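PDB 2XFA: actin depolymerization factor 2 from Plasmodium berghei, which probably binds actin and helps to disassemble and turn over actin filaments in the malaria parasite. Local coordinates for residues A[31-36]-A[71-76]; A[94-99]-A[109-114]. One frame throughout, in Å; residues are numbered along the deposited sequence.

Contact 1 of 2, residues A[31-36]-A[71-76]; sequences YIIYKI and ECRYII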
loop_
_atom_site.group_PDB
_atom_site.type_symbol
_atom_site.label_atom_id
_atom_site.label_comp_id
_atom_site.label_asym_id
_atom_site.label_seq_id
_atom_site.Cartn_x
_atom_site.Cartn_y
_atom_site.Cartn_z
ATOM N N TYR A 31 -3.564 5.728 5.598
ATOM C CA TYR A 31 -2.882 5.005 4.552
ATOM C C TYR A 31 -1.954 5.928 3.812
ATOM O O TYR A 31 -2.096 7.134 3.862
ATOM C CB TYR A 31 -3.824 4.272 3.574
ATOM C CG TYR A 31 -4.672 5.134 2.671
ATOM C CD1 TYR A 31 -4.177 5.627 1.478
ATOM C CD2 TYR A 31 -5.977 5.432 3.001
ATOM C CE1 TYR A 31 -4.950 6.402 0.653
ATOM C CE2 TYR A 31 -6.762 6.209 2.177
ATOM C CZ TYR A 31 -6.240 6.691 1.006
ATOM O OH TYR A 31 -7.016 7.465 0.188
ATOM N N ILE A 32 -0.967 5.341 3.164
ATOM C CA ILE A 32 -0.010 6.116 2.399
ATOM C C ILE A 32 0.071 5.378 1.097
ATOM O O ILE A 32 0.062 4.154 1.104
ATOM C CB ILE A 32 1.374 6.097 3.012
ATOM C CG1 ILE A 32 1.327 6.599 4.454
ATOM C CG2 ILE A 32 2.322 6.945 2.180
ATOM C CD1 ILE A 32 2.517 6.113 5.298
ATOM N N ILE A 33 0.100 6.118 -0.013
ATOM C CA ILE A 33 0.374 5.531 -1.309
ATOM C C ILE A 33 1.704 6.124 -1.784
ATOM O O ILE A 33 1.908 7.319 -1.682
ATOM C CB ILE A 33 -0.776 5.817 -2.313
ATOM C CG1 ILE A 33 -2.048 5.109 -1.844
ATOM C CG2 ILE A 33 -0.432 5.295 -3.689
ATOM C CD1 ILE A 33 -3.252 5.461 -2.609
ATOM N N TYR A 34 2.612 5.273 -2.253
ATOM C CA TYR A 34 3.936 5.691 -2.699
ATOM C C TYR A 34 4.048 5.431 -4.175
ATOM O O TYR A 34 3.399 4.520 -4.685
ATOM C CB TYR A 34 5.024 4.819 -2.051
ATOM C CG TYR A 34 5.114 4.907 -0.569
ATOM C CD1 TYR A 34 5.850 5.910 0.036
ATOM C CD2 TYR A 34 4.478 3.975 0.238
ATOM C CE1 TYR A 34 5.953 5.987 1.404
ATOM C CE2 TYR A 34 4.564 4.049 1.601
ATOM C CZ TYR A 34 5.311 5.061 2.181
ATOM O OH TYR A 34 5.411 5.142 3.544
ATOM N N LYS A 35 4.931 6.159 -4.855
ATOM C CA LYS A 35 5.142 5.885 -6.255
ATOM C C LYS A 35 6.598 6.105 -6.609
ATOM O O LYS A 35 7.354 6.703 -5.849
ATOM C CB LYS A 35 4.283 6.824 -7.103
ATOM C CG LYS A 35 4.752 8.252 -7.011
ATOM C CD LYS A 35 3.740 9.239 -7.595
ATOM C CE LYS A 35 4.469 10.365 -8.337
ATOM N NZ LYS A 35 4.007 11.720 -7.928
ATOM N N ILE A 36 7.005 5.606 -7.763
ATOM C CA ILE A 36 8.343 5.924 -8.249
ATOM C C ILE A 36 8.258 7.153 -9.136
ATOM O O ILE A 36 7.600 7.147 -10.172
ATOM C CB ILE A 36 8.981 4.744 -8.984
ATOM C CG1 ILE A 36 9.059 3.548 -8.026
ATOM C CG2 ILE A 36 10.375 5.133 -9.501
ATOM C CD1 ILE A 36 9.379 2.221 -8.680
ATOM N N GLU A 71 -1.231 2.122 -13.818
ATOM C CA GLU A 71 -0.031 2.433 -13.057
ATOM C C GLU A 71 0.148 1.683 -11.740
ATOM O O GLU A 71 -0.785 1.546 -10.955
ATOM C CB GLU A 71 0.116 3.924 -12.823
ATOM C CG GLU A 71 -1.030 4.611 -12.181
ATOM C CD GLU A 71 -0.893 6.111 -12.338
ATOM O OE1 GLU A 71 0.235 6.560 -12.652
ATOM O OE2 GLU A 71 -1.900 6.834 -12.164
ATOM N N CYS A 72 1.382 1.236 -11.508
ATOM C CA CYS A 72 1.763 0.575 -10.258
ATOM C C CYS A 72 1.887 1.527 -9.070
ATOM O O CYS A 72 2.308 2.675 -9.211
ATOM C CB CYS A 72 3.072 -0.173 -10.462
ATOM S SG CYS A 72 3.000 -1.375 -11.775
ATOM N N ARG A 73 1.491 1.040 -7.893
ATOM C CA ARG A 73 1.668 1.759 -6.638
ATOM C C ARG A 73 2.082 0.819 -5.487
ATOM O O ARG A 73 1.815 -0.361 -5.529
ATOM C CB ARG A 73 0.387 2.485 -6.232
ATOM C CG ARG A 73 0.008 3.690 -7.144
ATOM C CD ARG A 73 1.141 4.711 -7.192
ATOM N NE ARG A 73 0.760 5.965 -7.850
ATOM C CZ ARG A 73 1.091 6.282 -9.096
ATOM N NH1 ARG A 73 1.795 5.428 -9.826
ATOM N NH2 ARG A 73 0.710 7.452 -9.620
ATOM N N TYR A 74 2.721 1.371 -4.459
ATOM C CA TYR A 74 2.838 0.666 -3.186
ATOM C C TYR A 74 1.882 1.344 -2.239
ATOM O O TYR A 74 1.820 2.573 -2.173
ATOM C CB TYR A 74 4.246 0.804 -2.601
ATOM C CG TYR A 74 5.347 0.398 -3.528
ATOM C CD1 TYR A 74 5.410 -0.885 -4.024
ATOM C CD2 TYR A 74 6.319 1.305 -3.909
ATOM C CE1 TYR A 74 6.439 -1.274 -4.861
ATOM C CE2 TYR A 74 7.342 0.931 -4.745
ATOM C CZ TYR A 74 7.395 -0.366 -5.209
ATOM O OH TYR A 74 8.411 -0.754 -6.035
ATOM N N ILE A 75 1.122 0.561 -1.510
ATOM C CA ILE A 75 0.239 1.140 -0.527
ATOM C C ILE A 75 0.555 0.553 0.856
ATOM O O ILE A 75 0.703 -0.661 1.002
ATOM C CB ILE A 75 -1.241 0.842 -0.891
ATOM C CG1 ILE A 75 -1.543 1.315 -2.329
ATOM C CG2 ILE A 75 -2.188 1.484 0.099
ATOM C CD1 ILE A 75 -1.751 0.155 -3.281
ATOM N N ILE A 76 0.687 1.425 1.845
ATOM C CA ILE A 76 0.688 1.001 3.225
ATOM C C ILE A 76 -0.619 1.469 3.878
ATOM O O ILE A 76 -0.950 2.651 3.814
ATOM C CB ILE A 76 1.919 1.550 3.981
ATOM C CG1 ILE A 76 3.201 1.012 3.340
ATOM C CG2 ILE A 76 1.873 1.130 5.454
ATOM C CD1 ILE A 76 4.459 1.599 3.918
#
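Two neighbouring antiparallel strands in the central mixed sheet of the ADF/cofilin fold meet here, 31-36 running against 73-76. Four backbone hydrogen bonds form two closed pairs, Ile32 with Ile76 and Tyr34 with Tyr74. Tyr34 N to Tyr74 O is the straightest (2.8 Å, 172° at the hydrogen); the return bond from Tyr74 N to Tyr34 O is longer at 3.2 Å, its donor lying above the carbonyl plane. Between them sits the non-hydrogen-bonded pair Ile33 and Ile75, whose CG1 atoms touch at 3.9 Å as the two branched chains lie side by side, a shape that suits an extended backbone.

On the other face, with Ile32, Tyr34, Tyr74 and Ile76, helix 14-24 supplies Phe20 as a further neighbour. Ile76 CD1 reaches the edge of the Tyr34 ring, 3.4 Å from CE2, while Ile32 CG2 lies over one ring face, toward its rim. The Tyr34 hydroxyl bonds to Cys16 O and that of Tyr74 to Tyr110 O, so tyrosine brings bulk and still satisfies its polar tip.

Arg73 is partly exposed: NE pairs with Asp45, NH2 with Glu71 OE1, and NH1 donates to Cys72 O. Lys35 NZ and Arg73 NH2, like charges not in contact, stay 5.7 Å apart, and the two acids probably offset their repulsion. The aliphatic part of Lys35 runs alongside; its CB lies over the rim of one guanidinium face, 3.7 Å from Arg73 NE.

Contact 2 of 2, residues A[94-99]-A[109-114]; sequences FIFWSP and LYAASK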
loop_
_atom_site.group_PDB
_atom_site.type_symbol
_atom_site.label_atom_id
_atom_site.label_comp_id
_atom_site.label_asym_id
_atom_site.label_seq_id
_atom_site.Cartn_x
_atom_site.Cartn_y
_atom_site.Cartn_z
ATOM N N PHE A 94 0.939 -4.105 3.663
ATOM C CA PHE A 94 1.696 -3.481 2.594
ATOM C C PHE A 94 1.152 -4.085 1.299
ATOM O O PHE A 94 1.047 -5.296 1.184
ATOM C CB PHE A 94 3.184 -3.798 2.727
ATOM C CG PHE A 94 4.018 -3.225 1.628
ATOM C CD1 PHE A 94 4.646 -2.002 1.791
ATOM C CD2 PHE A 94 4.157 -3.892 0.423
ATOM C CE1 PHE A 94 5.429 -1.457 0.774
ATOM C CE2 PHE A 94 4.932 -3.352 -0.609
ATOM C CZ PHE A 94 5.568 -2.135 -0.435
ATOM N N ILE A 95 0.777 -3.247 0.340
ATOM C CA ILE A 95 0.136 -3.764 -0.860
ATOM C C ILE A 95 0.891 -3.269 -2.065
ATOM O O ILE A 95 1.147 -2.079 -2.201
ATOM C CB ILE A 95 -1.318 -3.275 -0.957
ATOM C CG1 ILE A 95 -2.093 -3.716 0.284
ATOM C CG2 ILE A 95 -1.982 -3.751 -2.266
ATOM C CD1 ILE A 95 -3.332 -2.848 0.548
ATOM N N PHE A 96 1.274 -4.197 -2.920
ATOM C CA PHE A 96 1.897 -3.846 -4.174
ATOM C C PHE A 96 0.825 -3.992 -5.255
ATOM O O PHE A 96 0.439 -5.109 -5.644
ATOM C CB PHE A 96 3.109 -4.735 -4.445
ATOM C CG PHE A 96 3.733 -4.541 -5.808
ATOM C CD1 PHE A 96 3.616 -3.326 -6.493
ATOM C CD2 PHE A 96 4.458 -5.569 -6.391
ATOM C CE1 PHE A 96 4.197 -3.170 -7.743
ATOM C CE2 PHE A 96 5.039 -5.419 -7.645
ATOM C CZ PHE A 96 4.922 -4.229 -8.321
ATOM N N TRP A 97 0.334 -2.843 -5.703
ATOM C CA TRP A 97 -0.644 -2.761 -6.802
ATOM C C TRP A 97 0.102 -2.757 -8.116
ATOM O O TRP A 97 0.875 -1.831 -8.412
ATOM C CB TRP A 97 -1.429 -1.476 -6.675
ATOM C CG TRP A 97 -2.370 -1.155 -7.830
ATOM C CD1 TRP A 97 -2.372 -0.005 -8.567
ATOM C CD2 TRP A 97 -3.438 -1.963 -8.358
ATOM N NE1 TRP A 97 -3.389 -0.036 -9.519
ATOM C CE2 TRP A 97 -4.045 -1.228 -9.423
ATOM C CE3 TRP A 97 -3.950 -3.216 -8.034
ATOM C CZ2 TRP A 97 -5.135 -1.718 -10.163
ATOM C CZ3 TRP A 97 -5.017 -3.714 -8.776
ATOM C CH2 TRP A 97 -5.595 -2.964 -9.833
ATOM N N SER A 98 -0.101 -3.819 -8.880
ATOM C CA SER A 98 0.581 -3.985 -10.139
ATOM C C SER A 98 -0.387 -4.459 -11.215
ATOM O O SER A 98 -0.472 -5.657 -11.484
ATOM C CB SER A 98 1.729 -4.996 -9.982
ATOM O OG SER A 98 2.501 -5.080 -11.167
ATOM N N PRO A 99 -1.119 -3.520 -11.844
ATOM C CA PRO A 99 -2.157 -3.900 -12.816
ATOM C C PRO A 99 -1.589 -4.284 -14.168
ATOM O O PRO A 99 -0.477 -3.889 -14.530
ATOM C CB PRO A 99 -3.024 -2.627 -12.948
ATOM C CG PRO A 99 -2.117 -1.513 -12.663
ATOM C CD PRO A 99 -1.042 -2.059 -11.659
ATOM N N LEU A 109 10.276 -2.471 -12.938
ATOM C CA LEU A 109 10.895 -1.541 -12.003
ATOM C C LEU A 109 10.231 -1.528 -10.621
ATOM O O LEU A 109 10.908 -1.525 -9.599
ATOM C CB LEU A 109 10.895 -0.133 -12.574
ATOM C CG LEU A 109 11.918 0.758 -11.868
ATOM C CD1 LEU A 109 13.311 0.538 -12.472
ATOM C CD2 LEU A 109 11.514 2.219 -11.959
ATOM N N TYR A 110 8.904 -1.498 -10.582
ATOM C CA TYR A 110 8.218 -1.540 -9.297
ATOM C C TYR A 110 8.500 -2.847 -8.540
ATOM O O TYR A 110 8.777 -2.838 -7.348
ATOM C CB TYR A 110 6.712 -1.333 -9.475
ATOM C CG TYR A 110 6.306 0.113 -9.436
ATOM C CD1 TYR A 110 6.304 0.888 -10.586
ATOM C CD2 TYR A 110 5.929 0.702 -8.256
ATOM C CE1 TYR A 110 5.898 2.227 -10.543
ATOM C CE2 TYR A 110 5.514 2.020 -8.206
ATOM C CZ TYR A 110 5.501 2.772 -9.351
ATOM O OH TYR A 110 5.116 4.080 -9.278
ATOM N N ALA A 111 8.419 -3.966 -9.241
ATOM C CA ALA A 111 8.677 -5.249 -8.618
ATOM C C ALA A 111 10.117 -5.313 -8.147
ATOM O O ALA A 111 10.385 -5.800 -7.064
ATOM C CB ALA A 111 8.382 -6.387 -9.582
ATOM N N ALA A 112 11.042 -4.801 -8.954
ATOM C CA ALA A 112 12.454 -4.942 -8.626
ATOM C C ALA A 112 12.863 -3.997 -7.508
ATOM O O ALA A 112 13.912 -4.174 -6.917
ATOM C CB ALA A 112 13.328 -4.726 -9.857
ATOM N N SER A 113 12.015 -3.011 -7.223
ATOM C CA SER A 113 12.266 -1.982 -6.210
ATOM C C SER A 113 11.493 -2.242 -4.920
ATOM O O SER A 113 11.797 -1.666 -3.875
ATOM C CB SER A 113 11.832 -0.602 -6.738
ATOM O OG SER A 113 12.586 -0.203 -7.875
ATOM N N LYS A 114 10.467 -3.081 -5.006
ATOM C CA LYS A 114 9.585 -3.331 -3.866
ATOM C C LYS A 114 10.404 -3.616 -2.587
ATOM O O LYS A 114 10.184 -3.000 -1.536
ATOM C CB LYS A 114 8.659 -4.494 -4.208
ATOM C CG LYS A 114 7.700 -4.931 -3.113
ATOM C CD LYS A 114 6.879 -6.125 -3.622
ATOM C CE LYS A 114 6.444 -7.080 -2.503
ATOM N NZ LYS A 114 4.980 -6.978 -2.154
#
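Strand 89-97 and helix 104-118 are the first two elements of a beta-alpha-beta unit that strand 126-130 completes, and this contact packs the helix onto the sheet through Phe96 and Lys114. The CB of Phe96 points toward the helix, and with CG anti to the backbone N (chi1 174°) the ring meets it with its far end, where Tyr110 and Ala111 follow each other: CE1 lies 3.6 Å from Tyr110 CB, and CE2 is 4.0 Å from Ala111 CB. The small alanine lets the ring come up to the backbone, with Phe96 CZ 3.6 Å from Ala111 N. Ser98 CB lies over the rim of one face of the same ring.

In this helix-on-sheet layer of the ADF/cofilin fold, strand 94-97 and helix segment 109-114 run nearly antiparallel (158°), their axes 10.0 Å apart at closest approach, a gap wide enough for aromatic side chains. Lys114 reaches across it, extended from CA to CE and bent at chi4 (106°). Its methylenes do the apolar work, CD resting 3.7 Å from Phe96 CD2. Lys114 NZ lies beside Phe96 CB (3.7 Å) and at the edge of the Phe94 ring, 3.9 Å from CE2, and it hydrogen-bonds to Ser127 OG on strand 126-130.

In the fold
Both contacts are largely buried and reach the same sheet, in which strands 73-81 and 89-97 are neighbours; Ile75 O and Ile95 N, 2.7 Å apart, probably hydrogen-bond across that seam. Contact 1 lies nearer the centre of the chain and joins strand to strand by four backbone hydrogen bonds. Contact 2 joins strand to helix by packing of side chains, one ring also reaching the helix backbone, without hydrogen bonds between the segments; it buries less than half as much surface and extends to the exposed Ala111. Tyr110 ties them together: its hydroxyl bonds to Ile36 N, while the Tyr74 ring meets those of both Tyr110 and Phe96.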